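Local coordinates for phosphoenolpyruvate--protein phosphotransferase (Escherichia coli, PDB 5T12) that probably passes the phosphoryl group of phosphoenolpyruvate to the carrier protein NPr in the nitrogen-metabolic phosphotransferase system, this chain being its Enzyme I-type N-terminal (EIN) domain, at residues F90-V93 against D94-S97; N148-P151 against E152-L156; A184-Q187 against A188-M191. The protein carries 1 engineered substitution. All coordinates share one frame; numbering follows the deposited sequence.

Overall arrangement
The three contacts follow one another along the chain and do not touch. Contact 1 ends helix 83-94 in the helical part of the domain. Contacts 2 and 3 belong to the alpha/beta part, where 148-156 leads into a strand of the mixed sheet and 184-191 forms the capped start of helix 187-195. Contact 3 carries the engineered Gln187, natural His, at what is probably the phosphorylated position of the family's signature. Its centre lies 36 Å from that of contact 1, on the opposite side of the chain's centre, so contact 1 is remote from this site. Contacts 2 and 3 have centres 22 Å apart, with nearest atoms about 9 Å apart.

Contact 1: F90-V93 against D94-S97; sequences FAEV and DKGS
Asp94 makes the final regular helical bond here, its N donating to Phe90 O at 3.0 Å. Its carboxylate turns to a neighbouring helix, where OD1 forms a salt bridge with Arg40; an acidic residue suits a helix C-terminal region less than a basic one, and this arginine probably offsets the cost. Lys95 comes next, its N giving Glu92 O a weak bond of 3.3 Å and its side chain extended. The aliphatic part runs past the Ala91 carbonyl, with CG 3.4 Å from Ala91 O, and delivers NZ to the carboxylate of Glu92. Glu92, bent at chi2, curls to meet it, and OE2 lies 3.4 Å from Lys95 NZ in a salt bridge that is weak as a hydrogen bond. Gly96 then turns the chain with a phi of 87°. A beta carbon at these backbone angles would be jammed against the carbonyl oxygen of Lys95, hence glycine. Its N reaches Val93 O at 2.8 Å, lying 59° out of the carbonyl plane rather than on a lone pair. Ser97 completes a Schellman motif, its N giving Glu92 O a weak bond of 3.4 Å. With chi1 at -58° the hydroxyl lies beside its own backbone N, and both can address one acceptor: Ser97 OG stands 3.1 Å from Glu92 O, again weakly bonded. With Lys95 N, three weak bonds thus share Glu92 O, and a small hydroxyl residue fits the buried spot. Around the turn, Phe90 and Val93 pack on helix 36-61, Phe90 against Arg40 and Thr44 and Val93 against Arg40 and Leu43, whereas the Glu92 side chain touches Ala102 and Thr105 of helix 99-115, the next helix of the chain.

Contact 2: N148-P151 against E152-L156; sequences NAWP and ERFIL
Trp150 and Phe154 bring their rings alongside one another, with Pro151 wedged in at the base. The indole leaves its backbone with CG anti to the carbonyl carbon, while Phe154 takes the less common chi1 of 62°, CG lying between the backbone N and the carbonyl carbon, which swings its ring back over the residues just before it. The planes of the Trp150 five-membered ring and the Phe154 ring are inclined by only 18°, but the rings are displaced along each other, with centroids 5.5 Å apart, so little of one faces the other. The closer touch is made lower down, where Trp150 CB meets Phe154 CE1 at 3.6 Å; nearer the tip, Trp150 CD1 is 4.1 Å from Phe154 CZ. Pro151 crosses the phenylalanine at about a right angle, its CD 3.6 Å from Phe154 CD1 and its CG 3.8 Å from Phe154 CB. A rigid ring with no N-H to satisfy suits Pro151, whose own backbone is extended, shortly before strand 154-158 begins; in the mixed sheet of the alpha/beta subdomain that strand runs between the parallel strands 11-18 and 174-179. From strand 11-18 Trp17 joins the cluster, edge-to-face with Trp150 and with its ring also meeting that of Phe154. Pro151 O lies in the plane of the Phe154 ring, at its edge, 3.8 Å from Phe154 CD1. With an alanine in place of Phe154, Pro151 CD and Trp150 CB would probably face a gap, and the indole would lose one of the rings that limit its turning. Arg153, at the exposed side, bends at chi1 and chi2 to fold back on its neighbour: Arg153 NH1 donates to Glu152 O at 3.3 Å, nearly straight at 172°, with the acceptor in the guanidinium plane but the donor well above the carbonyl plane.

Contact 3: A184-Q187 against A188-M191; sequences ANSQ and AAIM. Engineered in segment 184-187: Gln187 (natural residue His).
With chi1 at 65°, Ser186 holds OG between its own backbone N and carbonyl carbon, pointing it at Ala189 N, while Ile190 and Met191 set CG1 and CG beside their backbone N atoms and so over carbonyls of the preceding turn. This is an N-cap: Ser186 stands just before helix 187-195, and its OG accepts from Ala189 N at 3.3 Å, a weak but fairly straight bond. The same hydroxyl is also bonded to Ala183 O, so two backbone groups help to hold its rotation, which a serine can satisfy by accepting and donating at once. Regular helical bonding starts from the cap residue itself, with Ile190 N donating to Ser186 O at 3.1 Å. Gln187, the first helical residue, is an engineered replacement of the natural histidine, and the surrounding sequence resembles the phosphorylation-site signature of PEP-utilising enzymes, whose histidine probably accepts the phosphoryl group here. The Gln187 side chain reaches Ala163 of helix 163-166. At such a helix start the N-H groups would tend to favour a negative group nearby. Small residues follow: Ala188 packs on Leu161, and Ala189 places CB 3.3 Å from Ala184 O, a place that suits a methyl group; Ala184 O accepts a hydrogen bond from Arg193. Ile190, on Thr69, and Met191, on Phe73, meet helix 68-80 of the helical part, and Ile190 also touches Gln66 in the loop before it. Ile190 CG1 also lies 3.2 Å from Ser186 O, beside the bond of its own N. One residue on, Met191 N donates to Gln187 O at 3.1 Å, and Met191 CG rests 3.3 Å from Gln187 O.

Contact 1: F90-V93 against D94-S97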
ATOM      1  N   PHE A  90      -4.973 -24.003   3.640  1.00 35.71           N
ATOM      2  CA  PHE A  90      -6.041 -24.993   3.536  1.00 40.19           C
ATOM      3  C   PHE A  90      -6.279 -25.705   4.861  1.00 35.96           C
ATOM      4  O   PHE A  90      -7.398 -26.157   5.126  1.00 44.11           O
ATOM      5  CB  PHE A  90      -5.720 -26.013   2.442  1.00 32.41           C
ATOM      6  CG  PHE A  90      -6.042 -25.539   1.053  1.00 47.28           C
ATOM      7  CD1 PHE A  90      -6.360 -24.212   0.812  1.00 40.70           C
ATOM      8  CD2 PHE A  90      -6.042 -26.427  -0.010  1.00 52.07           C
ATOM      9  CE1 PHE A  90      -6.660 -23.775  -0.466  1.00 37.08           C
ATOM     10  CE2 PHE A  90      -6.346 -25.998  -1.290  1.00 49.13           C
ATOM     11  CZ  PHE A  90      -6.654 -24.670  -1.517  1.00 41.32           C
ATOM     12  N   ALA A  91      -5.243 -25.816   5.697  1.00 29.64           N
ATOM     13  CA  ALA A  91      -5.408 -26.437   7.007  1.00 38.55           C
ATOM     14  C   ALA A  91      -6.352 -25.636   7.891  1.00 43.27           C
ATOM     15  O   ALA A  91      -7.064 -26.212   8.722  1.00 45.87           O
ATOM     16  CB  ALA A  91      -4.049 -26.597   7.686  1.00 25.87           C
ATOM     17  N   GLU A  92      -6.374 -24.312   7.730  1.00 49.36           N
ATOM     18  CA  GLU A  92      -7.315 -23.490   8.483  1.00 51.09           C
ATOM     19  C   GLU A  92      -8.719 -23.553   7.895  1.00 47.78           C
ATOM     20  O   GLU A  92      -9.699 -23.399   8.632  1.00 57.75           O
ATOM     21  CB  GLU A  92      -6.825 -22.042   8.537  1.00 44.39           C
ATOM     22  CG  GLU A  92      -5.585 -21.843   9.395  1.00 56.16           C
ATOM     23  CD  GLU A  92      -5.841 -22.130  10.863  1.00 63.18           C
ATOM     24  OE1 GLU A  92      -6.968 -21.871  11.333  1.00 52.20           O
ATOM     25  OE2 GLU A  92      -4.916 -22.620  11.547  1.00 66.31           O
ATOM     26  N   VAL A  93      -8.838 -23.781   6.585  1.00 32.22           N
ATOM     27  CA  VAL A  93     -10.157 -23.911   5.973  1.00 45.37           C
ATOM     28  C   VAL A  93     -10.836 -25.195   6.432  1.00 53.07           C
ATOM     29  O   VAL A  93     -12.046 -25.217   6.683  1.00 55.33           O
ATOM     30  CB  VAL A  93     -10.044 -23.850   4.438  1.00 51.63           C
ATOM     31  CG1 VAL A  93     -11.417 -23.991   3.795  1.00 65.99           C
ATOM     32  CG2 VAL A  93      -9.388 -22.553   4.011  1.00 55.13           C
ATOM     33  N   ASP A  94     -10.069 -26.283   6.553  1.00 56.23           N
ATOM     34  CA  ASP A  94     -10.632 -27.542   7.026  1.00 57.83           C
ATOM     35  C   ASP A  94     -11.119 -27.447   8.465  1.00 51.59           C
ATOM     36  O   ASP A  94     -11.967 -28.247   8.876  1.00 58.20           O
ATOM     37  CB  ASP A  94      -9.601 -28.664   6.889  1.00 46.40           C
ATOM     38  CG  ASP A  94      -9.203 -28.918   5.446  1.00 57.83           C
ATOM     39  OD1 ASP A  94      -9.953 -28.501   4.537  1.00 59.41           O
ATOM     40  OD2 ASP A  94      -8.144 -29.539   5.219  1.00 60.51           O
ATOM     41  N   LYS A  95     -10.608 -26.491   9.238  1.00 47.41           N
ATOM     42  CA  LYS A  95     -11.128 -26.216  10.572  1.00 48.82           C
ATOM     43  C   LYS A  95     -12.430 -25.427  10.543  1.00 53.92           C
ATOM     44  O   LYS A  95     -12.979 -25.128  11.609  1.00 68.70           O
ATOM     45  CB  LYS A  95     -10.086 -25.458  11.401  1.00 45.08           C
ATOM     46  CG  LYS A  95      -8.804 -26.235  11.653  1.00 45.41           C
ATOM     47  CD  LYS A  95      -7.799 -25.400  12.430  1.00 54.63           C
ATOM     48  CE  LYS A  95      -6.522 -26.177  12.703  1.00 63.26           C
ATOM     49  NZ  LYS A  95      -5.524 -25.350  13.436  1.00 52.92           N
ATOM     50  N   GLY A  96     -12.931 -25.082   9.359  1.00 57.93           N
ATOM     51  CA  GLY A  96     -14.173 -24.346   9.239  1.00 57.04           C
ATOM     52  C   GLY A  96     -13.988 -22.845   9.302  1.00 57.48           C
ATOM     53  O   GLY A  96     -14.778 -22.144   9.942  1.00 73.55           O
ATOM     54  N   SER A  97     -12.951 -22.336   8.641  1.00 50.89           N
ATOM     55  CA  SER A  97     -12.642 -20.915   8.632  1.00 52.49           C
ATOM     56  C   SER A  97     -12.822 -20.337   7.235  1.00 44.03           C
ATOM     57  O   SER A  97     -12.596 -21.013   6.227  1.00 30.96           O
ATOM     58  CB  SER A  97     -11.209 -20.657   9.113  1.00 52.38           C
ATOM     59  OG  SER A  97     -10.999 -21.171  10.416  1.00 61.13           O
TER

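Contact 2: N148-P151 against E152-L156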
ATOM      1  N   ASN A 148     -15.053  -0.148  -3.360  1.00 84.92           N
ATOM      2  CA  ASN A 148     -14.572   0.971  -4.159  1.00 77.35           C
ATOM      3  C   ASN A 148     -14.814   2.296  -3.440  1.00 91.62           C
ATOM      4  O   ASN A 148     -15.180   3.295  -4.058  1.00 98.89           O
ATOM      5  CB  ASN A 148     -15.240   0.980  -5.539  1.00 91.73           C
ATOM      6  CG  ASN A 148     -16.736   1.234  -5.470  1.00 88.60           C
ATOM      7  OD1 ASN A 148     -17.226   2.249  -5.965  1.00 81.98           O
ATOM      8  ND2 ASN A 148     -17.470   0.309  -4.861  1.00 83.78           N
ATOM      9  N   ALA A 149     -14.594   2.297  -2.123  1.00 70.68           N
ATOM     10  CA  ALA A 149     -14.745   3.505  -1.320  1.00 68.44           C
ATOM     11  C   ALA A 149     -13.716   4.576  -1.655  1.00 66.24           C
ATOM     12  O   ALA A 149     -13.777   5.668  -1.079  1.00 56.84           O
ATOM     13  CB  ALA A 149     -14.661   3.159   0.167  1.00 52.59           C
ATOM     14  N   TRP A 150     -12.781   4.295  -2.558  1.00 63.16           N
ATOM     15  CA  TRP A 150     -11.778   5.262  -2.964  1.00 55.61           C
ATOM     16  C   TRP A 150     -12.332   6.188  -4.044  1.00 38.10           C
ATOM     17  O   TRP A 150     -13.224   5.803  -4.805  1.00 53.42           O
ATOM     18  CB  TRP A 150     -10.537   4.553  -3.496  1.00 36.82           C
ATOM     19  CG  TRP A 150     -10.024   3.463  -2.609  1.00 46.66           C
ATOM     20  CD1 TRP A 150      -9.369   3.614  -1.423  1.00 33.27           C
ATOM     21  CD2 TRP A 150     -10.104   2.052  -2.847  1.00 40.66           C
ATOM     22  NE1 TRP A 150      -9.045   2.386  -0.903  1.00 43.07           N
ATOM     23  CE2 TRP A 150      -9.483   1.410  -1.759  1.00 44.42           C
ATOM     24  CE3 TRP A 150     -10.642   1.270  -3.874  1.00 55.81           C
ATOM     25  CZ2 TRP A 150      -9.387   0.022  -1.667  1.00 54.03           C
ATOM     26  CZ3 TRP A 150     -10.545  -0.106  -3.780  1.00 44.22           C
ATOM     27  CH2 TRP A 150      -9.922  -0.716  -2.684  1.00 46.13           C
ATOM     28  N   PRO A 151     -11.824   7.415  -4.128  1.00 39.46           N
ATOM     29  CA  PRO A 151     -12.154   8.273  -5.270  1.00 36.69           C
ATOM     30  C   PRO A 151     -11.579   7.695  -6.554  1.00 30.77           C
ATOM     31  O   PRO A 151     -10.765   6.770  -6.545  1.00 41.12           O
ATOM     32  CB  PRO A 151     -11.502   9.614  -4.916  1.00 25.05           C
ATOM     33  CG  PRO A 151     -11.261   9.552  -3.432  1.00 37.66           C
ATOM     34  CD  PRO A 151     -10.995   8.112  -3.131  1.00 32.03           C
ATOM     35  N   GLU A 152     -12.022   8.258  -7.682  1.00 31.41           N
ATOM     36  CA  GLU A 152     -11.509   7.807  -8.972  1.00 38.80           C
ATOM     37  C   GLU A 152     -10.002   8.011  -9.060  1.00 41.58           C
ATOM     38  O   GLU A 152      -9.273   7.137  -9.543  1.00 34.57           O
ATOM     39  CB  GLU A 152     -12.224   8.539 -10.107  1.00 49.03           C
ATOM     40  CG  GLU A 152     -12.005   7.921 -11.476  1.00 65.08           C
ATOM     41  CD  GLU A 152     -12.742   8.661 -12.571  1.00 80.10           C
ATOM     42  OE1 GLU A 152     -12.459   9.861 -12.776  1.00 89.23           O
ATOM     43  OE2 GLU A 152     -13.613   8.047 -13.223  1.00 97.42           O
ATOM     44  N   ARG A 153      -9.521   9.162  -8.599  1.00 31.60           N
ATOM     45  CA  ARG A 153      -8.105   9.425  -8.394  1.00 22.94           C
ATOM     46  C   ARG A 153      -7.960  10.157  -7.070  1.00 22.36           C
ATOM     47  O   ARG A 153      -8.794  11.002  -6.734  1.00 23.87           O
ATOM     48  CB  ARG A 153      -7.506  10.268  -9.529  1.00 28.93           C
ATOM     49  CG  ARG A 153      -7.529   9.607 -10.896  1.00 43.77           C
ATOM     50  CD  ARG A 153      -6.600   8.407 -10.949  1.00 45.15           C
ATOM     51  NE  ARG A 153      -6.284   8.031 -12.323  1.00 49.63           N
ATOM     52  CZ  ARG A 153      -7.024   7.213 -13.064  1.00 43.16           C
ATOM     53  NH1 ARG A 153      -8.130   6.678 -12.563  1.00 43.52           N
ATOM     54  NH2 ARG A 153      -6.659   6.928 -14.306  1.00 55.27           N
ATOM     55  N   PHE A 154      -6.916   9.828  -6.310  1.00 23.89           N
ATOM     56  CA  PHE A 154      -6.730  10.477  -5.021  1.00 28.98           C
ATOM     57  C   PHE A 154      -5.252  10.552  -4.673  1.00 26.23           C
ATOM     58  O   PHE A 154      -4.423   9.808  -5.205  1.00 23.27           O
ATOM     59  CB  PHE A 154      -7.504   9.761  -3.902  1.00 31.33           C
ATOM     60  CG  PHE A 154      -7.066   8.341  -3.660  1.00 31.24           C
ATOM     61  CD1 PHE A 154      -7.665   7.294  -4.339  1.00 35.29           C
ATOM     62  CD2 PHE A 154      -6.075   8.052  -2.733  1.00 25.03           C
ATOM     63  CE1 PHE A 154      -7.273   5.987  -4.111  1.00 25.47           C
ATOM     64  CE2 PHE A 154      -5.679   6.747  -2.504  1.00 29.06           C
ATOM     65  CZ  PHE A 154      -6.279   5.714  -3.193  1.00 31.84           C
ATOM     66  N   ILE A 155      -4.940  11.477  -3.770  1.00 28.90           N
ATOM     67  CA  ILE A 155      -3.618  11.606  -3.169  1.00 26.02           C
ATOM     68  C   ILE A 155      -3.733  11.160  -1.719  1.00 32.37           C
ATOM     69  O   ILE A 155      -4.510  11.734  -0.945  1.00 28.56           O
ATOM     70  CB  ILE A 155      -3.086  13.044  -3.262  1.00 33.41           C
ATOM     71  CG1 ILE A 155      -2.869  13.437  -4.724  1.00 35.43           C
ATOM     72  CG2 ILE A 155      -1.801  13.191  -2.456  1.00 27.29           C
ATOM     73  CD1 ILE A 155      -2.582  14.910  -4.925  1.00 25.85           C
ATOM     74  N   LEU A 156      -2.971  10.133  -1.351  1.00 30.17           N
ATOM     75  CA  LEU A 156      -3.009   9.622   0.013  1.00 28.75           C
ATOM     76  C   LEU A 156      -2.405  10.643   0.968  1.00 36.22           C
ATOM     77  O   LEU A 156      -1.267  11.084   0.779  1.00 33.89           O
ATOM     78  CB  LEU A 156      -2.260   8.295   0.104  1.00 29.98           C
ATOM     79  CG  LEU A 156      -2.066   7.734   1.516  1.00 32.96           C
ATOM     80  CD1 LEU A 156      -3.404   7.383   2.154  1.00 29.87           C
ATOM     81  CD2 LEU A 156      -1.141   6.526   1.497  1.00 30.20           C
TER

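Contact 3: A184-Q187 against A188-M191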
ATOM      1  N   ALA A 184      12.456   9.782   4.379  1.00 34.31           N
ATOM      2  CA  ALA A 184      12.623   9.534   2.957  1.00 35.57           C
ATOM      3  C   ALA A 184      13.516   8.338   2.669  1.00 36.80           C
ATOM      4  O   ALA A 184      13.671   7.981   1.498  1.00 44.06           O
ATOM      5  CB  ALA A 184      13.175  10.794   2.291  1.00 45.17           C
ATOM      6  N   ASN A 185      14.099   7.709   3.691  1.00 34.70           N
ATOM      7  CA  ASN A 185      14.898   6.504   3.509  1.00 36.48           C
ATOM      8  C   ASN A 185      14.203   5.254   4.035  1.00 37.15           C
ATOM      9  O   ASN A 185      14.815   4.180   4.055  1.00 49.84           O
ATOM     10  CB  ASN A 185      16.267   6.659   4.176  1.00 36.92           C
ATOM     11  CG  ASN A 185      16.194   6.597   5.689  1.00 50.47           C
ATOM     12  OD1 ASN A 185      15.220   7.040   6.295  1.00 43.36           O
ATOM     13  ND2 ASN A 185      17.233   6.048   6.308  1.00 45.50           N
ATOM     14  N   SER A 186      12.948   5.367   4.463  1.00 44.34           N
ATOM     15  CA  SER A 186      12.220   4.219   4.978  1.00 38.17           C
ATOM     16  C   SER A 186      11.906   3.233   3.854  1.00 42.62           C
ATOM     17  O   SER A 186      12.106   3.511   2.668  1.00 44.08           O
ATOM     18  CB  SER A 186      10.929   4.668   5.661  1.00 41.54           C
ATOM     19  OG  SER A 186      10.040   5.257   4.727  1.00 57.01           O
ATOM     20  N   GLN A 187      11.405   2.060   4.246  1.00 43.20           N
ATOM     21  CA  GLN A 187      11.044   1.045   3.261  1.00 38.23           C
ATOM     22  C   GLN A 187       9.892   1.516   2.382  1.00 36.07           C
ATOM     23  O   GLN A 187       9.861   1.229   1.178  1.00 40.35           O
ATOM     24  CB  GLN A 187      10.683  -0.263   3.966  1.00 41.41           C
ATOM     25  CG  GLN A 187      10.320  -1.401   3.029  1.00 45.81           C
ATOM     26  CD  GLN A 187       9.759  -2.601   3.767  1.00 45.56           C
ATOM     27  OE1 GLN A 187       9.943  -3.743   3.346  1.00 59.47           O
ATOM     28  NE2 GLN A 187       9.065  -2.347   4.870  1.00 41.21           N
ATOM     29  N   ALA A 188       8.935   2.242   2.965  1.00 41.49           N
ATOM     30  CA  ALA A 188       7.812   2.753   2.184  1.00 36.87           C
ATOM     31  C   ALA A 188       8.271   3.798   1.175  1.00 40.79           C
ATOM     32  O   ALA A 188       7.754   3.854   0.053  1.00 38.42           O
ATOM     33  CB  ALA A 188       6.750   3.336   3.115  1.00 34.41           C
ATOM     34  N   ALA A 189       9.239   4.635   1.555  1.00 37.13           N
ATOM     35  CA  ALA A 189       9.782   5.614   0.618  1.00 42.16           C
ATOM     36  C   ALA A 189      10.501   4.927  -0.536  1.00 44.69           C
ATOM     37  O   ALA A 189      10.484   5.418  -1.672  1.00 41.85           O
ATOM     38  CB  ALA A 189      10.727   6.569   1.345  1.00 40.91           C
ATOM     39  N   ILE A 190      11.143   3.790  -0.264  1.00 49.22           N
ATOM     40  CA  ILE A 190      11.801   3.039  -1.327  1.00 43.02           C
ATOM     41  C   ILE A 190      10.773   2.452  -2.286  1.00 50.14           C
ATOM     42  O   ILE A 190      11.025   2.347  -3.494  1.00 37.40           O
ATOM     43  CB  ILE A 190      12.707   1.949  -0.720  1.00 38.37           C
ATOM     44  CG1 ILE A 190      13.822   2.584   0.115  1.00 37.48           C
ATOM     45  CG2 ILE A 190      13.299   1.070  -1.804  1.00 26.29           C
ATOM     46  CD1 ILE A 190      14.803   1.580   0.692  1.00 29.95           C
ATOM     47  N   MET A 191       9.593   2.082  -1.780  1.00 37.98           N
ATOM     48  CA  MET A 191       8.583   1.461  -2.632  1.00 43.71           C
ATOM     49  C   MET A 191       7.928   2.480  -3.558  1.00 33.95           C
ATOM     50  O   MET A 191       7.705   2.196  -4.740  1.00 36.85           O
ATOM     51  CB  MET A 191       7.529   0.758  -1.775  1.00 31.51           C
ATOM     52  CG  MET A 191       8.053  -0.440  -0.998  1.00 30.29           C
ATOM     53  SD  MET A 191       6.784  -1.238   0.010  1.00 51.20           S
ATOM     54  CE  MET A 191       5.719  -1.931  -1.254  1.00 37.93           C
TER